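Local coordinates for uncharacterized protein (Bacteroides caccae, PDB 4R4K) that is of unknown function but adopts a cystatin-like fold, with polyethylene glycol chains bound in pockets of the crystallised protein, at residues W58-S63 with A148-H153; R105-Q110 with V118-T123; G124-D129 with Q140-E145. One frame throughout, in Å; residues are numbered along the deposited sequence.

In the fold
Contacts 1 and 3 set two loops, W58-S63 and G124-D129, against helix 135-152, while contact 2 is a hairpin within the antiparallel sheet. The centres of contacts 1 and 3 are about 14 Å apart; contact 2 lies about 17 Å between centres from each. W58-S63 bridges them: W58 CZ3 packs on C121 CB at 3.6 Å, and P59 CA on V142 CG1 at 3.6 Å. P59 also touches W125. One polyethylene glycol site draws on all three contacts through L60, L61, T123, G124, W125 and E145; a second uses D62, A148, F149, I152 and H153 of contact 1.

Contact 1. Residues W58-S63 with A148-H153; sequences WPLLDS and AFKEIH. With PEU (2,5,8,11,14,17,20,23,26,29,32,35,38,41,44,47,50,53,56,59,62,65,68,71,74,77,80-heptacosaoxadooctacontan-82-ol), chain J.
The L60 and F149 CA atoms, 7.2 Å apart, mark the closest backbone approach between the irregular segment W58-S63 and the last part of a helix, and no hydrogen bond joins the two. Side chains carry the contact, and F149 is its centre. L60 CB sits over the middle of the F149 ring, 3.7 Å from the centroid and only 7° off the ring normal, a CH-pi contact over the face. Chi1 of -67° sets L60 CG anti to the carbonyl carbon, and chi2 of 161° then carries CD1 to 3.7 Å from F149 CD1; the two side chains cross at about a right angle. The opposite face of the ring is taken by H153 CD2 from the same segment, so the phenyl group is sandwiched between an aliphatic and an imidazole carbon. At its edge, near the ring plane, L61 O lies 3.4 Å from F149 CE2, while D62 CB approaches that same carbon obliquely. In the cystatin-like fold this joins the loop between strands 48-51 and 69-72 to the C-terminal helix 135-152; L60 also packs on A23, Q26 and Y27 of helix 23-28, and N146 bonds to W58 O and L60 N. A polyethylene glycol molecule runs alongside, past A148, F149 and I152. H153 NE2 lies 2.4 Å from its ODE atom, a nearly straight but very short hydrogen bond whose length is doubtful. D62 OD1 accepts from T65 N, just beyond the segment.

Contact 2. Residues R105-Q110 with V118-T123; sequences RVEFEQ and VVDCYT. With ACT (acetate ion), chain G.
R105 and Y122 form a hydrogen-bonded antiparallel pair: R105 N donates to Y122 O (2.9 Å), and Y122 N returns a bond to R105 O. Two residues on, E107 N donates to D120 O with an N-H...O angle of 172°, whereas E107 O accepts from V119 N (2.9 Å). In the conformer of E107 considered here, its carboxylate and that of D120 lie on one face, and a water donates to both E107 OE1 (2.8 Å) and D120 OD2. H90 NE2 bonds to E107 OE2 and T36 OG1 to D120 OD2, which probably eases the repulsion. C121 N gives D120 OD1 a weak bond, and in that conformer R105 NH1 makes a long salt bridge (3.9 Å) to E107 OE1. R105 NH2 donates to OXT of an acetate, probably picked up from the crystallisation solution, at 3.1 Å; its NE bond to the same oxygen is weak. On the other face V118 CG2 packs obliquely against F108 CE1 (3.4 Å) and meets V106 CG1. Between E107 and F108 the register slips by one, V119 and D120 both facing E107: a classic beta bulge in the hairpin of strands 104-110 and 116-123, at one edge of the cystatin-like sheet.

Contact 3. Residues G124-D129 with Q140-E145; sequences GWYGYD and QQVKEE. With PEU (2,5,8,11,14,17,20,23,26,29,32,35,38,41,44,47,50,53,56,59,62,65,68,71,74,77,80-heptacosaoxadooctacontan-82-ol), chain H.
W125 meets V142 with its CG anti to the carbonyl carbon (chi1 -86°), while V142 CG2, likewise anti to its own carbonyl carbon, is directed at the indole. In this cystatin-like fold the pair joins the loop that follows the edge strand 116-123 to helix 135-152. The evidence is a CH-pi contact: V142 CG2 stands 3.9 Å from the centroid of the six-membered ring and 22° off its normal, with W125 CD2 its nearest indole atom at 3.6 Å. A polyethylene glycol chain lies against the opposite face, its CCR atom 3.6 Å above the plane and offset toward the rim. The indole is therefore held between a helix methyl and the ligand. Around the ring, Q141 OE1 comes to the edge near the plane, 3.8 Å from W125 CZ3, and E145 CG approaches W125 CZ2 obliquely, its side chain crossing that of the tryptophan at about a right angle. One turn of the helix separates Q141 from E145, and V142 lies between them. Y126 reaches the same valine tip to tip without a hydrogen bond to the helix segment: its hydroxyl is bonded to K57 O, and Y126 OH lies 3.6 Å from V142 CG2.

Contact 1. Residues W58-S63 with A148-H153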
loop_
_atom_site.group_PDB
_atom_site.type_symbol
_atom_site.label_atom_id
_atom_site.label_comp_id
_atom_site.label_asym_id
_atom_site.label_seq_id
_atom_site.Cartn_x
_atom_site.Cartn_y
_atom_site.Cartn_z
ATOM N N TRP A 58 -4.278 6.931 4.272
ATOM C CA TRP A 58 -3.439 6.389 3.203
ATOM C C TRP A 58 -1.994 6.895 3.205
ATOM O O TRP A 58 -1.772 8.084 3.078
ATOM C CB TRP A 58 -4.046 6.720 1.832
ATOM C CG TRP A 58 -3.236 6.213 0.685
ATOM C CD1 TRP A 58 -2.462 6.952 -0.178
ATOM C CD2 TRP A 58 -3.092 4.843 0.297
ATOM N NE1 TRP A 58 -1.840 6.115 -1.084
ATOM C CE2 TRP A 58 -2.204 4.816 -0.812
ATOM C CE3 TRP A 58 -3.602 3.636 0.797
ATOM C CZ2 TRP A 58 -1.843 3.634 -1.438
ATOM C CZ3 TRP A 58 -3.245 2.464 0.161
ATOM C CH2 TRP A 58 -2.378 2.474 -0.943
ATOM N N PRO A 59 -1.014 5.978 3.321
ATOM C CA PRO A 59 0.381 6.370 3.076
ATOM C C PRO A 59 0.714 6.365 1.587
ATOM O O PRO A 59 0.647 5.314 0.951
ATOM C CB PRO A 59 1.199 5.276 3.800
ATOM C CG PRO A 59 0.186 4.436 4.540
ATOM C CD PRO A 59 -1.089 4.594 3.785
ATOM N N LEU A 60 1.149 7.507 1.067
ATOM C CA LEU A 60 1.520 7.613 -0.322
ATOM C C LEU A 60 2.712 6.716 -0.655
ATOM O O LEU A 60 3.706 6.701 0.081
ATOM C CB LEU A 60 1.790 9.078 -0.676
ATOM C CG LEU A 60 0.551 9.993 -0.639
ATOM C CD1 LEU A 60 0.957 11.454 -0.543
ATOM C CD2 LEU A 60 -0.339 9.788 -1.853
ATOM N N LEU A 61 2.584 6.005 -1.775
ATOM C CA LEU A 61 3.573 5.028 -2.240
ATOM C C LEU A 61 4.447 5.609 -3.344
ATOM O O LEU A 61 3.940 6.182 -4.302
ATOM C CB LEU A 61 2.867 3.803 -2.789
ATOM C CG LEU A 61 2.091 3.035 -1.728
ATOM C CD1 LEU A 61 1.294 1.941 -2.400
ATOM C CD2 LEU A 61 2.997 2.473 -0.638
ATOM N N ASP A 62 5.765 5.507 -3.173
ATOM C CA ASP A 62 6.695 6.047 -4.155
ATOM C C ASP A 62 7.281 4.989 -5.066
ATOM O O ASP A 62 7.034 3.802 -4.877
ATOM C CB ASP A 62 7.767 6.903 -3.468
ATOM C CG ASP A 62 8.755 6.114 -2.640
ATOM O OD1 ASP A 62 8.863 4.873 -2.768
ATOM O OD2 ASP A 62 9.479 6.766 -1.851
ATOM N N SER A 63 8.045 5.425 -6.061
ATOM C CA SER A 63 8.543 4.505 -7.098
ATOM C C SER A 63 9.520 3.491 -6.530
ATOM O O SER A 63 9.537 2.345 -6.959
ATOM C CB SER A 63 9.195 5.265 -8.246
ATOM O OG SER A 63 10.279 6.028 -7.793
ATOM N N ALA A 148 6.157 15.228 3.150
ATOM C CA ALA A 148 7.457 15.043 2.531
ATOM C C ALA A 148 7.322 14.542 1.079
ATOM O O ALA A 148 7.939 15.046 0.158
ATOM C CB ALA A 148 8.316 14.099 3.342
ATOM N N PHE A 149 6.490 13.532 0.877
ATOM C CA PHE A 149 6.239 12.994 -0.471
ATOM C C PHE A 149 5.805 14.091 -1.426
ATOM O O PHE A 149 6.247 14.161 -2.576
ATOM C CB PHE A 149 5.145 11.923 -0.368
ATOM C CG PHE A 149 4.850 11.175 -1.662
ATOM C CD1 PHE A 149 4.013 11.706 -2.609
ATOM C CD2 PHE A 149 5.305 9.869 -1.827
ATOM C CE1 PHE A 149 3.689 10.993 -3.770
ATOM C CE2 PHE A 149 4.990 9.167 -2.967
ATOM C CZ PHE A 149 4.186 9.723 -3.938
ATOM N N LYS A 150 4.907 14.946 -0.957
ATOM C CA LYS A 150 4.342 15.982 -1.811
ATOM C C LYS A 150 5.348 17.095 -2.161
ATOM O O LYS A 150 5.133 17.797 -3.130
ATOM C CB LYS A 150 3.069 16.531 -1.169
ATOM C CG LYS A 150 1.914 15.549 -1.215
ATOM C CD LYS A 150 0.614 16.167 -0.730
ATOM C CE LYS A 150 0.554 16.282 0.774
ATOM N NZ LYS A 150 -0.811 16.731 1.181
ATOM N N GLU A 151 6.446 17.222 -1.407
ATOM C CA GLU A 151 7.507 18.177 -1.762
ATOM C C GLU A 151 8.231 17.766 -3.026
ATOM O O GLU A 151 8.704 18.620 -3.755
ATOM C CB GLU A 151 8.540 18.313 -0.637
ATOM C CG GLU A 151 8.037 18.980 0.626
ATOM C CD GLU A 151 7.805 20.478 0.468
ATOM O OE1 GLU A 151 8.228 21.066 -0.560
ATOM O OE2 GLU A 151 7.173 21.057 1.375
ATOM N N ILE A 152 8.316 16.465 -3.285
ATOM C CA ILE A 152 9.001 15.969 -4.466
ATOM C C ILE A 152 8.087 15.343 -5.521
ATOM O O ILE A 152 8.497 15.214 -6.653
ATOM C CB ILE A 152 10.158 15.014 -4.092
ATOM C CG1 ILE A 152 9.722 13.972 -3.063
ATOM C CG2 ILE A 152 11.301 15.821 -3.499
ATOM C CD1 ILE A 152 10.762 12.915 -2.780
ATOM N N HIS A 153 6.861 14.969 -5.152
ATOM C CA HIS A 153 5.920 14.327 -6.071
ATOM C C HIS A 153 4.515 14.918 -5.916
ATOM O O HIS A 153 3.589 14.218 -5.485
ATOM C CB HIS A 153 5.799 12.840 -5.753
ATOM C CG HIS A 153 7.094 12.110 -5.735
ATOM N ND1 HIS A 153 7.963 12.111 -6.803
ATOM C CD2 HIS A 153 7.657 11.326 -4.786
ATOM C CE1 HIS A 153 9.022 11.382 -6.500
ATOM N NE2 HIS A 153 8.858 10.891 -5.289
HETATM O OCV PEU J . 13.859 12.421 2.776
HETATM C CCW PEU J . 12.497 12.024 2.760
HETATM C CCX PEU J . 12.044 11.712 1.347
HETATM O OCY PEU J . 10.903 10.860 1.457
HETATM C CCZ PEU J . 9.644 11.463 1.149
HETATM C CDA PEU J . 8.944 10.531 0.177
HETATM O ODB PEU J . 9.542 10.681 -1.103
HETATM C CDC PEU J . 9.449 9.546 -1.971
HETATM C CDD PEU J . 10.728 9.371 -2.795
HETATM O ODE PEU J . 10.437 9.385 -4.203
#

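Contact 2. Residues R105-Q110 with V118-T123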
loop_
_atom_site.group_PDB
_atom_site.type_symbol
_atom_site.label_atom_id
_atom_site.label_comp_id
_atom_site.label_asym_id
_atom_site.label_seq_id
_atom_site.Cartn_x
_atom_site.Cartn_y
_atom_site.Cartn_z
ATOM N N ARG A 105 1.096 -5.120 1.249
ATOM C CA ARG A 105 0.424 -5.803 0.166
ATOM C C ARG A 105 -0.490 -4.770 -0.468
ATOM O O ARG A 105 -1.274 -4.135 0.232
ATOM C CB ARG A 105 -0.377 -7.009 0.665
ATOM C CG ARG A 105 -1.152 -7.842 -0.350
ATOM C CD ARG A 105 -2.148 -8.738 0.340
ATOM N NE ARG A 105 -2.780 -9.641 -0.620
ATOM C CZ ARG A 105 -3.870 -9.352 -1.325
ATOM N NH1 ARG A 105 -4.466 -8.169 -1.213
ATOM N NH2 ARG A 105 -4.366 -10.263 -2.156
ATOM N N VAL A 106 -0.331 -4.570 -1.779
ATOM C CA VAL A 106 -1.168 -3.647 -2.526
ATOM C C VAL A 106 -1.823 -4.402 -3.678
ATOM O O VAL A 106 -1.159 -5.120 -4.433
ATOM C CB VAL A 106 -0.357 -2.483 -3.121
ATOM C CG1 VAL A 106 -1.302 -1.420 -3.675
ATOM C CG2 VAL A 106 0.585 -1.903 -2.085
ATOM N N GLU A 107 -3.142 -4.270 -3.766
ATOM C CA GLU A 107 -3.929 -4.946 -4.781
ATOM C C GLU A 107 -4.444 -3.927 -5.783
ATOM O O GLU A 107 -5.101 -2.942 -5.399
ATOM C CB GLU A 107 -5.113 -5.674 -4.142
ATOM C CG GLU A 107 -5.948 -6.458 -5.144
ATOM C CD GLU A 107 -7.037 -7.285 -4.494
ATOM O OE1 GLU A 107 -7.461 -6.953 -3.378
ATOM O OE2 GLU A 107 -7.487 -8.260 -5.120
ATOM N N PHE A 108 -4.145 -4.170 -7.061
ATOM C CA PHE A 108 -4.506 -3.295 -8.164
ATOM C C PHE A 108 -5.475 -4.024 -9.082
ATOM O O PHE A 108 -5.323 -5.226 -9.340
ATOM C CB PHE A 108 -3.300 -2.973 -9.032
ATOM C CG PHE A 108 -2.197 -2.267 -8.323
ATOM C CD1 PHE A 108 -2.162 -0.874 -8.253
ATOM C CD2 PHE A 108 -1.176 -2.994 -7.772
ATOM C CE1 PHE A 108 -1.110 -0.247 -7.625
ATOM C CE2 PHE A 108 -0.130 -2.376 -7.139
ATOM C CZ PHE A 108 -0.087 -0.999 -7.077
ATOM N N GLU A 109 -6.497 -3.308 -9.533
ATOM C CA GLU A 109 -7.451 -3.877 -10.476
ATOM C C GLU A 109 -7.717 -2.863 -11.572
ATOM O O GLU A 109 -7.821 -1.654 -11.305
ATOM C CB GLU A 109 -8.743 -4.282 -9.764
ATOM C CG GLU A 109 -8.542 -5.457 -8.835
ATOM C CD GLU A 109 -9.828 -6.017 -8.255
ATOM O OE1 GLU A 109 -10.859 -5.309 -8.268
ATOM O OE2 GLU A 109 -9.789 -7.169 -7.769
ATOM N N GLN A 110 -7.817 -3.368 -12.797
ATOM C CA GLN A 110 -8.177 -2.549 -13.907
ATOM C C GLN A 110 -9.694 -2.609 -13.999
ATOM O O GLN A 110 -10.283 -3.677 -14.217
ATOM C CB GLN A 110 -7.522 -3.016 -15.198
ATOM C CG GLN A 110 -7.638 -1.961 -16.285
ATOM C CD GLN A 110 -7.366 -2.507 -17.662
ATOM O OE1 GLN A 110 -7.984 -3.469 -18.062
ATOM N NE2 GLN A 110 -6.459 -1.906 -18.380
ATOM N N VAL A 118 -5.998 1.129 -7.080
ATOM C CA VAL A 118 -5.746 0.347 -5.876
ATOM C C VAL A 118 -7.091 0.084 -5.219
ATOM O O VAL A 118 -7.857 1.018 -5.004
ATOM C CB VAL A 118 -4.822 1.088 -4.909
ATOM C CG1 VAL A 118 -4.779 0.364 -3.561
ATOM C CG2 VAL A 118 -3.440 1.178 -5.519
ATOM N N VAL A 119 -7.383 -1.189 -4.968
ATOM C CA VAL A 119 -8.626 -1.577 -4.299
ATOM C C VAL A 119 -8.443 -2.129 -2.896
ATOM O O VAL A 119 -9.410 -2.202 -2.133
ATOM C CB VAL A 119 -9.446 -2.570 -5.137
ATOM C CG1 VAL A 119 -9.843 -1.939 -6.471
ATOM C CG2 VAL A 119 -8.707 -3.883 -5.338
ATOM N N ASP A 120 -7.217 -2.517 -2.531
ATOM C CA ASP A 120 -6.964 -2.965 -1.182
ATOM C C ASP A 120 -5.501 -2.796 -0.855
ATOM O O ASP A 120 -4.643 -2.752 -1.757
ATOM C CB ASP A 120 -7.395 -4.414 -0.981
ATOM C CG ASP A 120 -7.765 -4.726 0.474
ATOM O OD1 ASP A 120 -7.757 -3.824 1.351
ATOM O OD2 ASP A 120 -8.062 -5.910 0.744
ATOM N N CYS A 121 -5.227 -2.687 0.428
ATOM C CA CYS A 121 -3.867 -2.548 0.885
ATOM C C CYS A 121 -3.767 -3.000 2.340
ATOM O O CYS A 121 -4.658 -2.729 3.149
ATOM C CB CYS A 121 -3.409 -1.108 0.754
ATOM S SG CYS A 121 -1.761 -0.752 1.422
ATOM N N TYR A 122 -2.714 -3.752 2.614
ATOM C CA TYR A 122 -2.251 -4.008 3.961
ATOM C C TYR A 122 -0.948 -3.249 4.080
ATOM O O TYR A 122 -0.071 -3.373 3.220
ATOM C CB TYR A 122 -2.000 -5.502 4.222
ATOM C CG TYR A 122 -1.282 -5.682 5.536
ATOM C CD1 TYR A 122 -1.982 -5.585 6.752
ATOM C CD2 TYR A 122 0.095 -5.867 5.580
ATOM C CE1 TYR A 122 -1.327 -5.700 7.970
ATOM C CE2 TYR A 122 0.769 -5.988 6.789
ATOM C CZ TYR A 122 0.053 -5.892 7.983
ATOM O OH TYR A 122 0.684 -6.010 9.186
ATOM N N THR A 123 -0.822 -2.444 5.120
ATOM C CA THR A 123 0.455 -1.808 5.419
ATOM C C THR A 123 0.856 -1.967 6.870
ATOM O O THR A 123 0.033 -1.815 7.776
ATOM C CB THR A 123 0.468 -0.325 5.012
ATOM O OG1 THR A 123 1.689 0.280 5.462
ATOM C CG2 THR A 123 -0.694 0.432 5.598
HETATM C C ACT G . -2.716 -13.354 -0.553
HETATM O O ACT G . -3.682 -13.959 -0.050
HETATM O OXT ACT G . -2.757 -12.911 -1.721
HETATM C CH3 ACT G . -1.480 -13.153 0.275
HETATM O O HOH W 1 -8.409 -7.828 -0.900
#

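Contact 3. Residues G124-D129 with Q140-E145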
loop_
_atom_site.group_PDB
_atom_site.type_symbol
_atom_site.label_atom_id
_atom_site.label_comp_id
_atom_site.label_asym_id
_atom_site.label_seq_id
_atom_site.Cartn_x
_atom_site.Cartn_y
_atom_site.Cartn_z
ATOM N N GLY A 124 2.132 -2.279 7.085
ATOM C CA GLY A 124 2.681 -2.381 8.432
ATOM C C GLY A 124 2.572 -1.097 9.248
ATOM O O GLY A 124 2.783 -1.129 10.435
ATOM N N TRP A 125 2.311 0.051 8.613
ATOM C CA TRP A 125 2.021 1.285 9.379
ATOM C C TRP A 125 0.877 1.051 10.374
ATOM O O TRP A 125 0.874 1.622 11.456
ATOM C CB TRP A 125 1.628 2.431 8.452
ATOM C CG TRP A 125 2.730 3.239 7.881
ATOM C CD1 TRP A 125 3.160 3.231 6.590
ATOM C CD2 TRP A 125 3.500 4.251 8.560
ATOM N NE1 TRP A 125 4.162 4.150 6.439
ATOM C CE2 TRP A 125 4.387 4.785 7.631
ATOM C CE3 TRP A 125 3.523 4.745 9.867
ATOM C CZ2 TRP A 125 5.298 5.800 7.965
ATOM C CZ3 TRP A 125 4.443 5.741 10.208
ATOM C CH2 TRP A 125 5.308 6.252 9.258
ATOM N N TYR A 126 -0.092 0.242 9.955
ATOM C CA TYR A 126 -1.228 -0.117 10.752
ATOM C C TYR A 126 -1.277 -1.622 11.036
ATOM O O TYR A 126 -2.325 -2.265 10.957
ATOM C CB TYR A 126 -2.503 0.336 10.072
ATOM C CG TYR A 126 -2.501 1.792 9.651
ATOM C CD1 TYR A 126 -2.358 2.795 10.576
ATOM C CD2 TYR A 126 -2.633 2.151 8.324
ATOM C CE1 TYR A 126 -2.354 4.115 10.183
ATOM C CE2 TYR A 126 -2.625 3.471 7.910
ATOM C CZ TYR A 126 -2.479 4.449 8.838
ATOM O OH TYR A 126 -2.500 5.756 8.449
ATOM N N GLY A 127 -0.138 -2.174 11.430
ATOM C CA GLY A 127 -0.025 -3.595 11.733
ATOM C C GLY A 127 -0.868 -4.033 12.906
ATOM O O GLY A 127 -1.334 -3.231 13.743
ATOM N N TYR A 128 -1.053 -5.340 12.998
ATOM C CA TYR A 128 -1.837 -5.882 14.080
ATOM C C TYR A 128 -1.081 -5.635 15.386
ATOM O O TYR A 128 -1.688 -5.634 16.422
ATOM C CB TYR A 128 -2.091 -7.368 13.915
ATOM C CG TYR A 128 -3.149 -7.866 14.869
ATOM C CD1 TYR A 128 -4.502 -7.689 14.580
ATOM C CD2 TYR A 128 -2.807 -8.482 16.056
ATOM C CE1 TYR A 128 -5.485 -8.135 15.438
ATOM C CE2 TYR A 128 -3.781 -8.928 16.924
ATOM C CZ TYR A 128 -5.114 -8.753 16.608
ATOM O OH TYR A 128 -6.084 -9.194 17.473
ATOM N N ASP A 129 0.249 -5.403 15.325
ATOM C CA ASP A 129 1.038 -5.102 16.544
ATOM C C ASP A 129 0.936 -3.664 17.039
ATOM O O ASP A 129 1.577 -3.302 18.027
ATOM C CB ASP A 129 2.542 -5.345 16.401
ATOM C CG ASP A 129 2.911 -6.801 16.283
ATOM O OD1 ASP A 129 2.089 -7.667 16.667
ATOM O OD2 ASP A 129 4.053 -7.060 15.833
ATOM N N GLN A 140 -1.175 10.635 12.081
ATOM C CA GLN A 140 -0.496 11.920 11.970
ATOM C C GLN A 140 0.933 11.748 11.403
ATOM O O GLN A 140 1.390 12.593 10.652
ATOM C CB GLN A 140 -0.471 12.639 13.325
ATOM C CG GLN A 140 0.287 13.969 13.337
ATOM C CD GLN A 140 -0.296 15.018 12.393
ATOM O OE1 GLN A 140 -1.502 15.065 12.172
ATOM N NE2 GLN A 140 0.566 15.853 11.831
ATOM N N GLN A 141 1.638 10.691 11.809
ATOM C CA GLN A 141 2.975 10.395 11.260
ATOM C C GLN A 141 2.897 10.151 9.758
ATOM O O GLN A 141 3.750 10.623 8.992
ATOM C CB GLN A 141 3.607 9.200 11.971
ATOM C CG GLN A 141 4.057 9.510 13.386
ATOM C CD GLN A 141 4.380 8.274 14.205
ATOM O OE1 GLN A 141 4.439 7.155 13.687
ATOM N NE2 GLN A 141 4.585 8.475 15.504
ATOM N N VAL A 142 1.884 9.408 9.336
ATOM C CA VAL A 142 1.642 9.164 7.911
ATOM C C VAL A 142 1.367 10.468 7.166
ATOM O O VAL A 142 1.911 10.717 6.089
ATOM C CB VAL A 142 0.499 8.150 7.706
ATOM C CG1 VAL A 142 0.062 8.117 6.238
ATOM C CG2 VAL A 142 0.938 6.776 8.189
ATOM N N LYS A 143 0.578 11.347 7.765
ATOM C CA LYS A 143 0.365 12.672 7.194
ATOM C C LYS A 143 1.674 13.450 6.960
ATOM O O LYS A 143 1.853 14.124 5.937
ATOM C CB LYS A 143 -0.544 13.490 8.103
ATOM C CG LYS A 143 -0.867 14.864 7.532
ATOM C CD LYS A 143 -1.776 15.667 8.429
ATOM C CE LYS A 143 -2.041 17.025 7.830
ATOM N NZ LYS A 143 -3.205 17.688 8.471
ATOM N N GLU A 144 2.561 13.396 7.941
ATOM C CA GLU A 144 3.861 14.063 7.859
ATOM C C GLU A 144 4.748 13.434 6.772
ATOM O O GLU A 144 5.394 14.136 5.991
ATOM C CB GLU A 144 4.530 14.052 9.232
ATOM C CG GLU A 144 3.803 14.969 10.212
ATOM C CD GLU A 144 4.035 14.634 11.679
ATOM O OE1 GLU A 144 4.878 13.770 12.003
ATOM O OE2 GLU A 144 3.384 15.285 12.525
ATOM N N GLU A 145 4.754 12.113 6.679
ATOM C CA GLU A 145 5.431 11.445 5.548
ATOM C C GLU A 145 4.853 11.870 4.202
ATOM O O GLU A 145 5.574 12.049 3.221
ATOM C CB GLU A 145 5.352 9.916 5.698
ATOM C CG GLU A 145 6.025 9.377 6.954
ATOM C CD GLU A 145 7.539 9.353 6.890
ATOM O OE1 GLU A 145 8.119 9.409 5.778
ATOM O OE2 GLU A 145 8.160 9.276 7.978
HETATM O OCP PEU H . 7.447 1.834 10.799
HETATM C CCQ PEU H . 6.385 2.482 10.104
HETATM C CCR PEU H . 5.847 1.563 9.013
HETATM O OCS PEU H . 6.899 1.195 8.119
HETATM C CCT PEU H . 7.055 -0.225 7.960
HETATM C CCU PEU H . 5.945 -0.807 7.090
HETATM O OCV PEU H . 5.904 -0.076 5.866
HETATM C CCW PEU H . 5.141 -0.700 4.840
HETATM C CCX PEU H . 4.711 0.369 3.849
HETATM O OCY PEU H . 5.832 1.078 3.310
HETATM C CCZ PEU H . 5.494 2.065 2.318
HETATM C CDA PEU H . 4.806 3.297 2.912
HETATM O ODB PEU H . 5.423 4.507 2.470
HETATM C CDC PEU H . 5.734 5.437 3.513
HETATM C CDD PEU H . 6.952 4.929 4.288
HETATM O ODE PEU H . 7.582 5.994 5.006
#